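Local coordinates for endo-xylogalacturonan hydrolase A (Aspergillus tubingensis, PDB 4C2L), which hydrolyses the xylose-substituted galacturonan backbone of xylogalacturonan, a component of the hairy regions of pectin, at residues K152-S160 against P185-I193; S294-S302 against K335-G346. All coordinates share one frame; numbering follows the deposited sequence.

Contact 1 of 2, residues K152-S160 against P185-I193. With SO4 (sulfate ion), chain G.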
ATOM      1  N   LYS A 152      -0.707  -7.846 -11.656  1.00 11.17           N
ATOM      2  CA  LYS A 152      -0.376  -7.036 -12.826  1.00 11.83           C
ATOM      3  C   LYS A 152      -1.482  -6.016 -13.111  1.00 11.43           C
ATOM      4  O   LYS A 152      -2.655  -6.383 -13.178  1.00 11.38           O
ATOM      5  CB  LYS A 152      -0.245  -7.976 -14.037  1.00 12.19           C
ATOM      6  CG  LYS A 152      -0.010  -7.276 -15.362  1.00 13.43           C
ATOM      7  CD  LYS A 152       0.056  -8.321 -16.472  1.00 14.37           C
ATOM      8  CE  LYS A 152       0.075  -7.654 -17.838  1.00 16.03           C
ATOM      9  NZ  LYS A 152       0.225  -8.716 -18.880  1.00 16.19           N
ATOM     10  N   ASN A 153      -1.099  -4.747 -13.243  1.00 10.47           N
ATOM     11  CA  ASN A 153      -1.984  -3.687 -13.742  1.00 10.40           C
ATOM     12  C   ASN A 153      -3.356  -3.604 -13.055  1.00 10.36           C
ATOM     13  O   ASN A 153      -4.399  -3.680 -13.709  1.00 10.55           O
ATOM     14  CB  ASN A 153      -2.129  -3.789 -15.268  1.00 10.69           C
ATOM     15  CG  ASN A 153      -0.799  -3.678 -15.989  1.00 11.54           C
ATOM     16  OD1 ASN A 153       0.156  -3.092 -15.458  1.00 11.82           O
ATOM     17  ND2 ASN A 153      -0.725  -4.227 -17.219  1.00 11.47           N
ATOM     18  N   PRO A 154      -3.364  -3.421 -11.729  1.00 10.27           N
ATOM     19  CA  PRO A 154      -4.644  -3.181 -11.042  1.00 10.42           C
ATOM     20  C   PRO A 154      -5.214  -1.834 -11.479  1.00 10.60           C
ATOM     21  O   PRO A 154      -4.456  -0.900 -11.741  1.00 10.58           O
ATOM     22  CB  PRO A 154      -4.227  -3.089  -9.574  1.00 10.44           C
ATOM     23  CG  PRO A 154      -2.822  -2.555  -9.627  1.00 10.05           C
ATOM     24  CD  PRO A 154      -2.220  -3.288 -10.815  1.00 10.55           C
ATOM     25  N   PRO A 155      -6.549  -1.720 -11.569  1.00 10.65           N
ATOM     26  CA  PRO A 155      -7.148  -0.419 -11.893  1.00 10.60           C
ATOM     27  C   PRO A 155      -6.788   0.646 -10.844  1.00 10.33           C
ATOM     28  O   PRO A 155      -6.697   1.831 -11.164  1.00 10.35           O
ATOM     29  CB  PRO A 155      -8.656  -0.687 -11.812  1.00 10.85           C
ATOM     30  CG  PRO A 155      -8.821  -2.152 -11.916  1.00 11.13           C
ATOM     31  CD  PRO A 155      -7.529  -2.828 -11.523  1.00 10.80           C
ATOM     32  N   ASN A 156      -6.553   0.216  -9.612  1.00 10.70           N
ATOM     33  CA  ASN A 156      -6.403   1.149  -8.478  1.00 10.73           C
ATOM     34  C   ASN A 156      -5.529   0.396  -7.457  1.00 10.50           C
ATOM     35  O   ASN A 156      -4.478  -0.126  -7.817  1.00 10.19           O
ATOM     36  CB  ASN A 156      -7.826   1.458  -7.951  1.00 11.81           C
ATOM     37  CG  ASN A 156      -7.958   2.776  -7.145  1.00 13.21           C
ATOM     38  OD1 ASN A 156      -9.083   3.279  -7.006  1.00 15.31           O
ATOM     39  ND2 ASN A 156      -6.887   3.276  -6.559  1.00 12.81           N
ATOM     40  N   VAL A 157      -5.953   0.311  -6.194  1.00  9.66           N
ATOM     41  CA  VAL A 157      -5.106  -0.288  -5.144  1.00  9.44           C
ATOM     42  C   VAL A 157      -4.898  -1.781  -5.422  1.00  9.21           C
ATOM     43  O   VAL A 157      -5.833  -2.470  -5.849  1.00  9.42           O
ATOM     44  CB  VAL A 157      -5.748  -0.072  -3.748  1.00  9.31           C
ATOM     45  CG1 VAL A 157      -4.973  -0.818  -2.649  1.00  9.62           C
ATOM     46  CG2 VAL A 157      -5.809   1.434  -3.459  1.00  9.87           C
ATOM     47  N   PHE A 158      -3.677  -2.283  -5.196  1.00  8.90           N
ATOM     48  CA  PHE A 158      -3.416  -3.718  -5.358  1.00  9.55           C
ATOM     49  C   PHE A 158      -4.083  -4.497  -4.221  1.00  9.85           C
ATOM     50  O   PHE A 158      -4.908  -5.386  -4.457  1.00 10.38           O
ATOM     51  CB  PHE A 158      -1.914  -4.023  -5.278  1.00  9.46           C
ATOM     52  CG  PHE A 158      -1.115  -3.688  -6.512  1.00  9.44           C
ATOM     53  CD1 PHE A 158      -0.552  -2.417  -6.688  1.00  9.70           C
ATOM     54  CD2 PHE A 158      -0.816  -4.690  -7.435  1.00  9.72           C
ATOM     55  CE1 PHE A 158       0.251  -2.133  -7.799  1.00  9.72           C
ATOM     56  CE2 PHE A 158      -0.010  -4.427  -8.544  1.00  9.57           C
ATOM     57  CZ  PHE A 158       0.518  -3.149  -8.739  1.00  9.78           C
ATOM     58  N   ASN A 159      -3.690  -4.200  -2.982  1.00  9.78           N
ATOM     59  CA  ASN A 159      -4.120  -4.990  -1.829  1.00 10.18           C
ATOM     60  C   ASN A 159      -4.558  -4.068  -0.720  1.00 10.50           C
ATOM     61  O   ASN A 159      -3.889  -3.072  -0.426  1.00 10.12           O
ATOM     62  CB  ASN A 159      -2.938  -5.805  -1.266  1.00 10.34           C
ATOM     63  CG  ASN A 159      -2.356  -6.745  -2.277  1.00 10.96           C
ATOM     64  OD1 ASN A 159      -2.968  -7.751  -2.605  1.00 11.27           O
ATOM     65  ND2 ASN A 159      -1.183  -6.407  -2.806  1.00 10.85           N
ATOM     66  N   SER A 160      -5.677  -4.402  -0.086  1.00 11.11           N
ATOM     67  CA  SER A 160      -6.162  -3.661   1.066  0.50 11.68           C
ATOM     68  C   SER A 160      -6.530  -4.650   2.176  1.00 11.63           C
ATOM     69  O   SER A 160      -7.058  -5.725   1.878  1.00 11.51           O
ATOM     70  CB  SER A 160      -7.386  -2.842   0.660  0.50 12.50           C
ATOM     71  OG  SER A 160      -7.906  -2.127   1.760  0.50 13.69           O
ATOM     72  N   PRO A 185      -0.485   5.028 -13.997  1.00 15.30           N
ATOM     73  CA  PRO A 185      -1.363   4.155 -13.208  1.00 14.75           C
ATOM     74  C   PRO A 185      -1.610   4.781 -11.825  1.00 14.51           C
ATOM     75  O   PRO A 185      -1.033   4.355 -10.826  1.00 13.79           O
ATOM     76  CB  PRO A 185      -0.567   2.858 -13.103  1.00 14.42           C
ATOM     77  CG  PRO A 185       0.869   3.250 -13.283  1.00 14.86           C
ATOM     78  CD  PRO A 185       0.881   4.487 -14.134  1.00 15.07           C
ATOM     79  N   LYS A 186      -2.468   5.797 -11.788  1.00 14.61           N
ATOM     80  CA  LYS A 186      -2.703   6.575 -10.564  1.00 14.76           C
ATOM     81  C   LYS A 186      -3.264   5.722  -9.424  1.00 14.34           C
ATOM     82  O   LYS A 186      -4.087   4.847  -9.657  1.00 13.45           O
ATOM     83  CB  LYS A 186      -3.707   7.693 -10.839  1.00 16.65           C
ATOM     84  CG  LYS A 186      -3.196   8.811 -11.722  1.00 19.67           C
ATOM     85  CD  LYS A 186      -2.175   9.669 -11.014  1.00 20.73           C
ATOM     86  CE  LYS A 186      -1.924  10.948 -11.806  1.00 24.26           C
ATOM     87  NZ  LYS A 186      -0.891  11.791 -11.129  1.00 26.47           N
ATOM     88  N   ASN A 187      -2.821   6.005  -8.199  1.00 12.94           N
ATOM     89  CA  ASN A 187      -3.408   5.412  -6.992  1.00 12.84           C
ATOM     90  C   ASN A 187      -3.281   3.896  -6.948  1.00 12.36           C
ATOM     91  O   ASN A 187      -4.140   3.222  -6.385  1.00 12.56           O
ATOM     92  CB  ASN A 187      -4.882   5.828  -6.864  1.00 13.63           C
ATOM     93  CG  ASN A 187      -5.065   7.334  -6.961  1.00 14.28           C
ATOM     94  OD1 ASN A 187      -5.595   7.840  -7.951  1.00 15.17           O
ATOM     95  ND2 ASN A 187      -4.608   8.061  -5.928  1.00 15.54           N
ATOM     96  N   THR A 188      -2.212   3.373  -7.549  1.00 11.73           N
ATOM     97  CA  THR A 188      -1.960   1.939  -7.522  1.00 11.66           C
ATOM     98  C   THR A 188      -1.175   1.546  -6.269  1.00 11.72           C
ATOM     99  O   THR A 188      -0.119   0.915  -6.362  1.00 11.51           O
ATOM    100  CB  THR A 188      -1.278   1.455  -8.815  1.00 11.81           C
ATOM    101  OG1 THR A 188      -0.203   2.345  -9.164  1.00 11.80           O
ATOM    102  CG2 THR A 188      -2.325   1.423  -9.955  1.00 11.58           C
ATOM    103  N   ASP A 189      -1.694   1.926  -5.086  1.00 11.57           N
ATOM    104  CA  ASP A 189      -1.012   1.609  -3.815  1.00 12.71           C
ATOM    105  C   ASP A 189      -0.725   0.110  -3.732  1.00 11.51           C
ATOM    106  O   ASP A 189      -1.593  -0.708  -4.053  1.00 11.52           O
ATOM    107  CB  ASP A 189      -1.908   1.921  -2.609  1.00 14.05           C
ATOM    108  CG  ASP A 189      -2.345   3.365  -2.522  1.00 16.18           C
ATOM    109  OD1 ASP A 189      -2.269   4.110  -3.516  1.00 16.88           O
ATOM    110  OD2 ASP A 189      -2.813   3.751  -1.418  1.00 17.31           O
ATOM    111  N   GLY A 190       0.470  -0.275  -3.284  1.00 11.21           N
ATOM    112  CA  GLY A 190       0.758  -1.694  -3.125  1.00 10.79           C
ATOM    113  C   GLY A 190      -0.086  -2.340  -2.031  1.00 11.03           C
ATOM    114  O   GLY A 190      -0.693  -3.400  -2.228  1.00 10.35           O
ATOM    115  N   PHE A 191      -0.077  -1.734  -0.850  1.00 11.09           N
ATOM    116  CA  PHE A 191      -0.775  -2.300   0.306  1.00 11.24           C
ATOM    117  C   PHE A 191      -1.337  -1.150   1.092  1.00 12.29           C
ATOM    118  O   PHE A 191      -0.585  -0.281   1.530  1.00 12.80           O
ATOM    119  CB  PHE A 191       0.201  -3.073   1.220  1.00 11.60           C
ATOM    120  CG  PHE A 191       0.940  -4.157   0.518  1.00 11.35           C
ATOM    121  CD1 PHE A 191       2.102  -3.874  -0.193  1.00 11.05           C
ATOM    122  CD2 PHE A 191       0.455  -5.459   0.531  1.00 11.52           C
ATOM    123  CE1 PHE A 191       2.783  -4.878  -0.862  1.00 11.62           C
ATOM    124  CE2 PHE A 191       1.140  -6.471  -0.138  1.00 11.57           C
ATOM    125  CZ  PHE A 191       2.300  -6.171  -0.838  1.00 11.70           C
ATOM    126  N   ASP A 192      -2.659  -1.143   1.273  1.00 12.26           N
ATOM    127  CA  ASP A 192      -3.297  -0.172   2.142  1.00 12.71           C
ATOM    128  C   ASP A 192      -3.723  -0.971   3.356  1.00 12.56           C
ATOM    129  O   ASP A 192      -4.677  -1.760   3.268  1.00 12.39           O
ATOM    130  CB  ASP A 192      -4.537   0.425   1.472  1.00 13.71           C
ATOM    131  CG  ASP A 192      -4.214   1.570   0.518  1.00 14.88           C
ATOM    132  OD1 ASP A 192      -3.043   1.954   0.359  1.00 14.60           O
ATOM    133  OD2 ASP A 192      -5.172   2.088  -0.064  1.00 17.63           O
ATOM    134  N   ILE A 193      -3.007  -0.807   4.467  1.00 11.89           N
ATOM    135  CA  ILE A 193      -3.263  -1.625   5.654  1.00 12.12           C
ATOM    136  C   ILE A 193      -4.014  -0.784   6.667  1.00 12.65           C
ATOM    137  O   ILE A 193      -3.449   0.141   7.242  1.00 12.57           O
ATOM    138  CB  ILE A 193      -1.944  -2.193   6.252  1.00 12.01           C
ATOM    139  CG1 ILE A 193      -1.135  -2.935   5.162  1.00 12.15           C
ATOM    140  CG2 ILE A 193      -2.244  -3.088   7.463  1.00 12.28           C
ATOM    141  CD1 ILE A 193      -1.853  -4.115   4.515  1.00 11.87           C
TER
HETATM  142  S   SO4 G1409       3.730  -8.344 -19.237  1.00 41.13           S
HETATM  143  O1  SO4 G1409       4.484  -7.561 -18.231  1.00 40.51           O
HETATM  144  O2  SO4 G1409       2.989  -9.473 -18.622  1.00 38.72           O
HETATM  145  O3  SO4 G1409       4.680  -8.901 -20.219  1.00 43.52           O
HETATM  146  O4  SO4 G1409       2.778  -7.433 -19.914  1.00 43.55           O
HETATM  147  O   HOH W   1      -7.198  -0.228   3.950  1.00 26.79           O
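Pro-154 is where residues 152-160 first meet 185-193: its CG lies 4.0 Å from Thr-188 CG2, the two side chains crossing at about a right angle. Just upstream, the extended Lys-152 donates two hydrogen bonds to a sulfate ion, which Arg-150 also holds. At Asn-156 the side chain leaves with CG anti to the backbone N (chi1 -158°) and swings ND2 round to the backbone O of Asn-187, a 2.8 Å hydrogen bond bent to 139° that stays close to the plane of the donor amide. The OD1 of Asn-187 turns to Arg-132 instead. Val-157 sets its methyl groups against acidic neighbours, CG2 coming 3.5 Å from Asp-192 OD2 and resting beside Asp-189 CB. Asn-187 to Gly-190 spell the NTDG sequence motif of glycoside hydrolase family 28, and the side chain of Asp-189 comes within about 3 Å of that of Asp-210, the probable proton donor, so this seam between neighbouring coils of the parallel beta-helix probably forms part of the active-site wall. The backbone N of Phe-158 gives a nearly straight 2.9 Å bond to Asp-189 O. Its ring turns an edge to the carbonyl oxygens of Thr-188 and Asp-189, while Pro-154 CG sits 3.3 Å above the centre of one face. Asn-159 reaches Gly-190 O with ND2 at 3.1 Å, and its OD1 is held by Gln-151; thus gripped at both ends, the amide runs alongside the Phe-191 ring, planes 20° apart. Asn-159 O accepts the backbone N of Asp-192 at 2.8 Å, starting the regular parallel pairing. At Ser-160, in one of its two conformers, a water joins OG to Asp-192 O.

Contact 2 of 2, residues S294-S302 against K335-G346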
ATOM      1  N   SER A 294      15.198   8.836  -4.903  1.00 19.18           N
ATOM      2  CA  SER A 294      13.900   9.277  -4.383  1.00 18.33           C
ATOM      3  C   SER A 294      13.966  10.759  -4.012  1.00 18.27           C
ATOM      4  O   SER A 294      15.037  11.257  -3.670  1.00 19.26           O
ATOM      5  CB  SER A 294      13.500   8.416  -3.197  1.00 18.36           C
ATOM      6  OG  SER A 294      13.243   7.090  -3.645  1.00 19.28           O
ATOM      7  N   ASP A 295      12.851  11.478  -4.089  1.00 17.61           N
ATOM      8  CA  ASP A 295      12.920  12.939  -3.920  1.00 18.28           C
ATOM      9  C   ASP A 295      13.266  13.381  -2.493  1.00 18.73           C
ATOM     10  O   ASP A 295      14.045  14.315  -2.300  1.00 19.10           O
ATOM     11  CB  ASP A 295      11.653  13.628  -4.424  1.00 18.92           C
ATOM     12  CG  ASP A 295      11.364  13.324  -5.890  1.00 20.12           C
ATOM     13  OD1 ASP A 295      12.321  13.178  -6.684  1.00 20.43           O
ATOM     14  OD2 ASP A 295      10.169  13.226  -6.234  1.00 21.20           O
ATOM     15  N   TYR A 296      12.679  12.719  -1.505  1.00 18.56           N
ATOM     16  CA  TYR A 296      13.072  12.879  -0.109  1.00 17.94           C
ATOM     17  C   TYR A 296      13.348  11.507   0.461  1.00 17.86           C
ATOM     18  O   TYR A 296      12.693  10.523   0.090  1.00 18.20           O
ATOM     19  CB  TYR A 296      11.936  13.493   0.718  1.00 18.02           C
ATOM     20  CG  TYR A 296      11.637  14.958   0.517  1.00 18.41           C
ATOM     21  CD1 TYR A 296      12.648  15.923   0.561  1.00 18.51           C
ATOM     22  CD2 TYR A 296      10.319  15.388   0.368  1.00 18.23           C
ATOM     23  CE1 TYR A 296      12.349  17.270   0.407  1.00 19.33           C
ATOM     24  CE2 TYR A 296      10.012  16.731   0.221  1.00 19.23           C
ATOM     25  CZ  TYR A 296      11.034  17.663   0.247  1.00 18.86           C
ATOM     26  OH  TYR A 296      10.719  18.996   0.095  1.00 20.02           O
ATOM     27  N   ALA A 297      14.283  11.436   1.400  1.00 15.86           N
ATOM     28  CA  ALA A 297      14.519  10.224   2.144  1.00 15.85           C
ATOM     29  C   ALA A 297      13.409  10.044   3.179  1.00 15.86           C
ATOM     30  O   ALA A 297      12.945   8.933   3.418  1.00 15.91           O
ATOM     31  CB  ALA A 297      15.872  10.287   2.835  1.00 16.55           C
ATOM     32  N   PHE A 298      13.024  11.140   3.823  1.00 15.53           N
ATOM     33  CA  PHE A 298      11.949  11.088   4.821  1.00 15.85           C
ATOM     34  C   PHE A 298      11.164  12.375   4.824  1.00 16.21           C
ATOM     35  O   PHE A 298      11.719  13.463   4.596  1.00 16.50           O
ATOM     36  CB  PHE A 298      12.503  10.794   6.221  1.00 16.35           C
ATOM     37  CG  PHE A 298      11.469  10.253   7.165  1.00 16.85           C
ATOM     38  CD1 PHE A 298      11.163   8.895   7.168  1.00 17.16           C
ATOM     39  CD2 PHE A 298      10.772  11.095   8.026  1.00 17.92           C
ATOM     40  CE1 PHE A 298      10.188   8.384   8.022  1.00 17.88           C
ATOM     41  CE2 PHE A 298       9.804  10.587   8.891  1.00 17.97           C
ATOM     42  CZ  PHE A 298       9.504   9.231   8.878  1.00 17.61           C
ATOM     43  N   GLN A 299       9.864  12.275   5.094  1.00 15.70           N
ATOM     44  CA  GLN A 299       9.045  13.464   5.078  1.00 16.04           C
ATOM     45  C   GLN A 299       7.968  13.365   6.136  1.00 16.43           C
ATOM     46  O   GLN A 299       7.378  12.304   6.322  1.00 16.14           O
ATOM     47  CB  GLN A 299       8.425  13.669   3.690  1.00 16.62           C
ATOM     48  CG  GLN A 299       7.587  14.927   3.573  1.00 17.81           C
ATOM     49  CD  GLN A 299       7.072  15.179   2.174  1.00 19.03           C
ATOM     50  OE1 GLN A 299       7.133  14.301   1.302  1.00 20.02           O
ATOM     51  NE2 GLN A 299       6.532  16.376   1.950  1.00 19.63           N
ATOM     52  N   ILE A 300       7.749  14.467   6.847  1.00 14.98           N
ATOM     53  CA  ILE A 300       6.588  14.580   7.700  1.00 15.13           C
ATOM     54  C   ILE A 300       5.745  15.722   7.173  1.00 15.66           C
ATOM     55  O   ILE A 300       6.232  16.865   7.026  1.00 16.09           O
ATOM     56  CB  ILE A 300       6.959  14.833   9.173  1.00 15.25           C
ATOM     57  CG1 ILE A 300       7.745  13.635   9.742  1.00 15.85           C
ATOM     58  CG2 ILE A 300       5.689  15.074   9.988  1.00 14.53           C
ATOM     59  CD1 ILE A 300       8.310  13.893  11.128  1.00 16.64           C
ATOM     60  N   GLN A 301       4.483  15.408   6.899  1.00 15.11           N
ATOM     61  CA  GLN A 301       3.507  16.391   6.476  1.00 15.55           C
ATOM     62  C   GLN A 301       2.477  16.537   7.567  1.00 15.73           C
ATOM     63  O   GLN A 301       1.895  15.544   8.008  1.00 15.29           O
ATOM     64  CB  GLN A 301       2.826  15.950   5.171  1.00 16.38           C
ATOM     65  CG  GLN A 301       3.745  16.007   3.958  1.00 17.43           C
ATOM     66  CD  GLN A 301       3.149  15.267   2.774  1.00 19.19           C
ATOM     67  OE1 GLN A 301       2.341  15.824   2.028  1.00 22.54           O
ATOM     68  NE2 GLN A 301       3.525  14.012   2.611  1.00 19.10           N
ATOM     69  N   SER A 302       2.262  17.776   8.016  1.00 15.86           N
ATOM     70  CA  SER A 302       1.281  18.057   9.058  1.00 17.10           C
ATOM     71  C   SER A 302       0.176  18.982   8.545  1.00 18.30           C
ATOM     72  O   SER A 302      -0.760  19.316   9.279  1.00 18.89           O
ATOM     73  CB  SER A 302       1.964  18.707  10.260  1.00 17.43           C
ATOM     74  OG  SER A 302       2.608  19.907   9.872  1.00 17.18           O
ATOM     75  N   LYS A 335      15.650  16.781  -7.470  1.00 22.86           N
ATOM     76  CA  LYS A 335      14.486  17.640  -7.351  1.00 22.17           C
ATOM     77  C   LYS A 335      14.582  18.671  -6.223  1.00 22.42           C
ATOM     78  O   LYS A 335      14.310  19.849  -6.440  1.00 22.65           O
ATOM     79  CB  LYS A 335      13.211  16.820  -7.180  1.00 22.46           C
ATOM     80  CG  LYS A 335      11.975  17.693  -7.121  1.00 23.50           C
ATOM     81  CD  LYS A 335      10.708  16.866  -7.077  1.00 23.11           C
ATOM     82  CE  LYS A 335       9.500  17.778  -7.167  1.00 23.92           C
ATOM     83  NZ  LYS A 335       8.265  16.957  -7.150  1.00 24.39           N
ATOM     84  N   TYR A 336      14.931  18.215  -5.024  1.00 21.72           N
ATOM     85  CA  TYR A 336      14.958  19.107  -3.855  1.00 21.62           C
ATOM     86  C   TYR A 336      16.365  19.410  -3.351  1.00 22.14           C
ATOM     87  O   TYR A 336      16.532  20.135  -2.363  1.00 22.51           O
ATOM     88  CB  TYR A 336      14.114  18.529  -2.717  1.00 21.11           C
ATOM     89  CG  TYR A 336      12.648  18.409  -3.045  1.00 21.26           C
ATOM     90  CD1 TYR A 336      11.885  19.538  -3.352  1.00 22.23           C
ATOM     91  CD2 TYR A 336      12.016  17.163  -3.036  1.00 20.98           C
ATOM     92  CE1 TYR A 336      10.528  19.428  -3.643  1.00 23.15           C
ATOM     93  CE2 TYR A 336      10.662  17.047  -3.323  1.00 22.34           C
ATOM     94  CZ  TYR A 336       9.927  18.173  -3.626  1.00 23.68           C
ATOM     95  OH  TYR A 336       8.585  18.048  -3.910  1.00 25.04           O
ATOM     96  N   ASP A 337      17.366  18.855  -4.030  1.00 22.68           N
ATOM     97  CA  ASP A 337      18.769  19.110  -3.733  1.00 23.69           C
ATOM     98  C   ASP A 337      18.930  20.588  -3.337  1.00 23.57           C
ATOM     99  O   ASP A 337      18.520  21.474  -4.085  1.00 23.60           O
ATOM    100  CB  ASP A 337      19.600  18.764  -4.976  1.00 23.68           C
ATOM    101  CG  ASP A 337      21.088  18.654  -4.691  1.00 25.04           C
ATOM    102  OD1 ASP A 337      21.585  19.335  -3.770  1.00 26.22           O
ATOM    103  OD2 ASP A 337      21.773  17.871  -5.388  1.00 25.66           O
ATOM    104  N   PRO A 338      19.531  20.870  -2.159  1.00 23.02           N
ATOM    105  CA  PRO A 338      20.290  20.047  -1.208  1.00 21.75           C
ATOM    106  C   PRO A 338      19.476  19.337  -0.108  1.00 21.02           C
ATOM    107  O   PRO A 338      20.051  18.617   0.711  1.00 21.15           O
ATOM    108  CB  PRO A 338      21.205  21.078  -0.550  1.00 21.61           C
ATOM    109  CG  PRO A 338      20.363  22.304  -0.507  1.00 22.27           C
ATOM    110  CD  PRO A 338      19.525  22.292  -1.758  1.00 23.29           C
ATOM    111  N   VAL A 339      18.164  19.543  -0.109  1.00 21.14           N
ATOM    112  CA  VAL A 339      17.291  19.012   0.939  1.00 19.76           C
ATOM    113  C   VAL A 339      17.027  17.523   0.707  1.00 20.23           C
ATOM    114  O   VAL A 339      16.574  17.138  -0.375  1.00 21.25           O
ATOM    115  CB  VAL A 339      15.961  19.799   1.000  1.00 20.41           C
ATOM    116  CG1 VAL A 339      15.055  19.247   2.096  1.00 19.17           C
ATOM    117  CG2 VAL A 339      16.236  21.284   1.233  1.00 20.08           C
ATOM    118  N   VAL A 340      17.310  16.704   1.718  1.00 18.22           N
ATOM    119  CA  VAL A 340      17.086  15.250   1.636  1.00 18.13           C
ATOM    120  C   VAL A 340      15.904  14.792   2.501  1.00 17.98           C
ATOM    121  O   VAL A 340      15.457  13.643   2.396  1.00 17.84           O
ATOM    122  CB  VAL A 340      18.349  14.455   2.019  1.00 17.98           C
ATOM    123  CG1 VAL A 340      19.513  14.822   1.097  1.00 17.66           C
ATOM    124  CG2 VAL A 340      18.724  14.695   3.483  1.00 18.48           C
ATOM    125  N   ALA A 341      15.416  15.684   3.360  1.00 17.49           N
ATOM    126  CA  ALA A 341      14.266  15.374   4.228  1.00 16.97           C
ATOM    127  C   ALA A 341      13.531  16.647   4.610  1.00 17.54           C
ATOM    128  O   ALA A 341      14.153  17.684   4.799  1.00 17.10           O
ATOM    129  CB  ALA A 341      14.723  14.627   5.473  1.00 17.06           C
ATOM    130  N   ASN A 342      12.207  16.558   4.734  1.00 17.22           N
ATOM    131  CA  ASN A 342      11.376  17.703   5.085  1.00 17.49           C
ATOM    132  C   ASN A 342      10.487  17.273   6.244  1.00 17.29           C
ATOM    133  O   ASN A 342       9.491  16.570   6.051  1.00 16.62           O
ATOM    134  CB  ASN A 342      10.528  18.138   3.879  1.00 18.02           C
ATOM    135  CG  ASN A 342       9.937  19.534   4.040  1.00 19.72           C
ATOM    136  OD1 ASN A 342       9.725  20.021   5.155  1.00 19.45           O
ATOM    137  ND2 ASN A 342       9.673  20.193   2.915  1.00 20.82           N
ATOM    138  N   LEU A 343      10.867  17.668   7.453  1.00 16.75           N
ATOM    139  CA  LEU A 343      10.186  17.204   8.660  1.00 16.80           C
ATOM    140  C   LEU A 343       9.342  18.344   9.187  1.00 17.49           C
ATOM    141  O   LEU A 343       9.773  19.113  10.064  1.00 17.01           O
ATOM    142  CB  LEU A 343      11.203  16.731   9.707  1.00 17.44           C
ATOM    143  CG  LEU A 343      12.326  15.786   9.260  1.00 18.52           C
ATOM    144  CD1 LEU A 343      13.242  15.396  10.413  1.00 19.63           C
ATOM    145  CD2 LEU A 343      11.762  14.538   8.591  1.00 18.69           C
ATOM    146  N   ASP A 344       8.145  18.478   8.621  1.00 16.95           N
ATOM    147  CA  ASP A 344       7.252  19.552   9.001  1.00 17.94           C
ATOM    148  C   ASP A 344       6.254  19.094  10.076  1.00 17.79           C
ATOM    149  O   ASP A 344       5.071  18.888   9.789  1.00 17.70           O
ATOM    150  CB  ASP A 344       6.516  20.124   7.778  1.00 18.90           C
ATOM    151  CG  ASP A 344       5.918  21.498   8.054  1.00 20.75           C
ATOM    152  OD1 ASP A 344       6.596  22.314   8.717  1.00 22.38           O
ATOM    153  OD2 ASP A 344       4.784  21.770   7.615  1.00 21.56           O
ATOM    154  N   CYS A 345       6.728  18.939  11.313  1.00 17.78           N
ATOM    155  CA  CYS A 345       5.818  18.563  12.402  1.00 18.55           C
ATOM    156  C   CYS A 345       4.842  19.705  12.722  1.00 18.01           C
ATOM    157  O   CYS A 345       5.164  20.871  12.502  1.00 17.83           O
ATOM    158  CB  CYS A 345       6.589  18.136  13.652  1.00 19.37           C
ATOM    159  SG  CYS A 345       7.027  16.378  13.587  1.00 21.80           S
ATOM    160  N   GLY A 346       3.666  19.348  13.233  1.00 18.29           N
ATOM    161  CA  GLY A 346       2.619  20.323  13.524  1.00 18.87           C
ATOM    162  C   GLY A 346       2.982  21.197  14.715  1.00 20.00           C
ATOM    163  O   GLY A 346       3.701  20.771  15.611  1.00 19.21           O
TER
HETATM  164  O   HOH W   2      15.426  15.634  -4.169  1.00 19.81           O
HETATM  165  O   HOH W   3       8.159  14.734  -5.308  1.00 25.70           O
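Tyr-296 carries its ring between Tyr-336 and Asn-342, at the upstream end of two adjacent parallel strands in consecutive coils of the right-handed beta-helix. Its CB passes near Val-340 O, and a first torsion of -73°, with CG anti to the carbonyl carbon, sends the ring across to the neighbouring strand, where it lies alongside the Asn-342 side chain. CD1 passes the backbone N of Ala-341. Next, Tyr-296 CE1 touches Val-339 CG1 at 3.8 Å and, on the stacked face, Tyr-336 CD2 at 3.5 Å. The two rings form an offset stack, their planes 7° apart and their centroids separated by 4.2 Å, although the side chains themselves cross at about a right angle. CZ lies between this ring and Asn-342 CB, which makes a CH-pi contact over the opposite face. At the tip, OH sits above the centre of the Tyr-336 ring. Tyr-296 OH also accepts a nearly straight 3.2 Å hydrogen bond (168°) from Asn-342 ND2, while Asn-342 OD1 takes the backbone N of Ser-387; bonds at both ends fix the rotation of that amide. Lys-335 CG covers the far face of Tyr-336. Downstream, backbone bonds alternate from Phe-298 to Ile-300, and on the face opposite Asn-342 the Phe-298 ring meets Leu-343 CD2 at its edge. Past the last backbone bond, from Asp-344 N to Ile-300 O, Ser-302 OG donates to Asp-344 O across 2.7 Å.

How the contacts relate
Coming from the N terminus, the chain passes through 152-160, runs up strand 168-176 on another wall of the beta-helix, and returns at 185-193, where contact 1 closes one coil. It then adds strands 213-215, 235-240 and 266-269 to the same parallel sheet before reaching 294-302. From there it goes through helix 308-313 and strand 319-329 to 335-346, and contact 2 closes a later, longer coil. The two closures stand in series, neither enclosing nor crossing the other. The centres of contact 1 and contact 2 are about 24 Å apart and the nearest atoms of contact 1 and contact 2 about 11 Å, so they do not touch; contact 1 joins neighbouring strands beside the probable catalytic residues, contact 2 those nearer the C-terminal end.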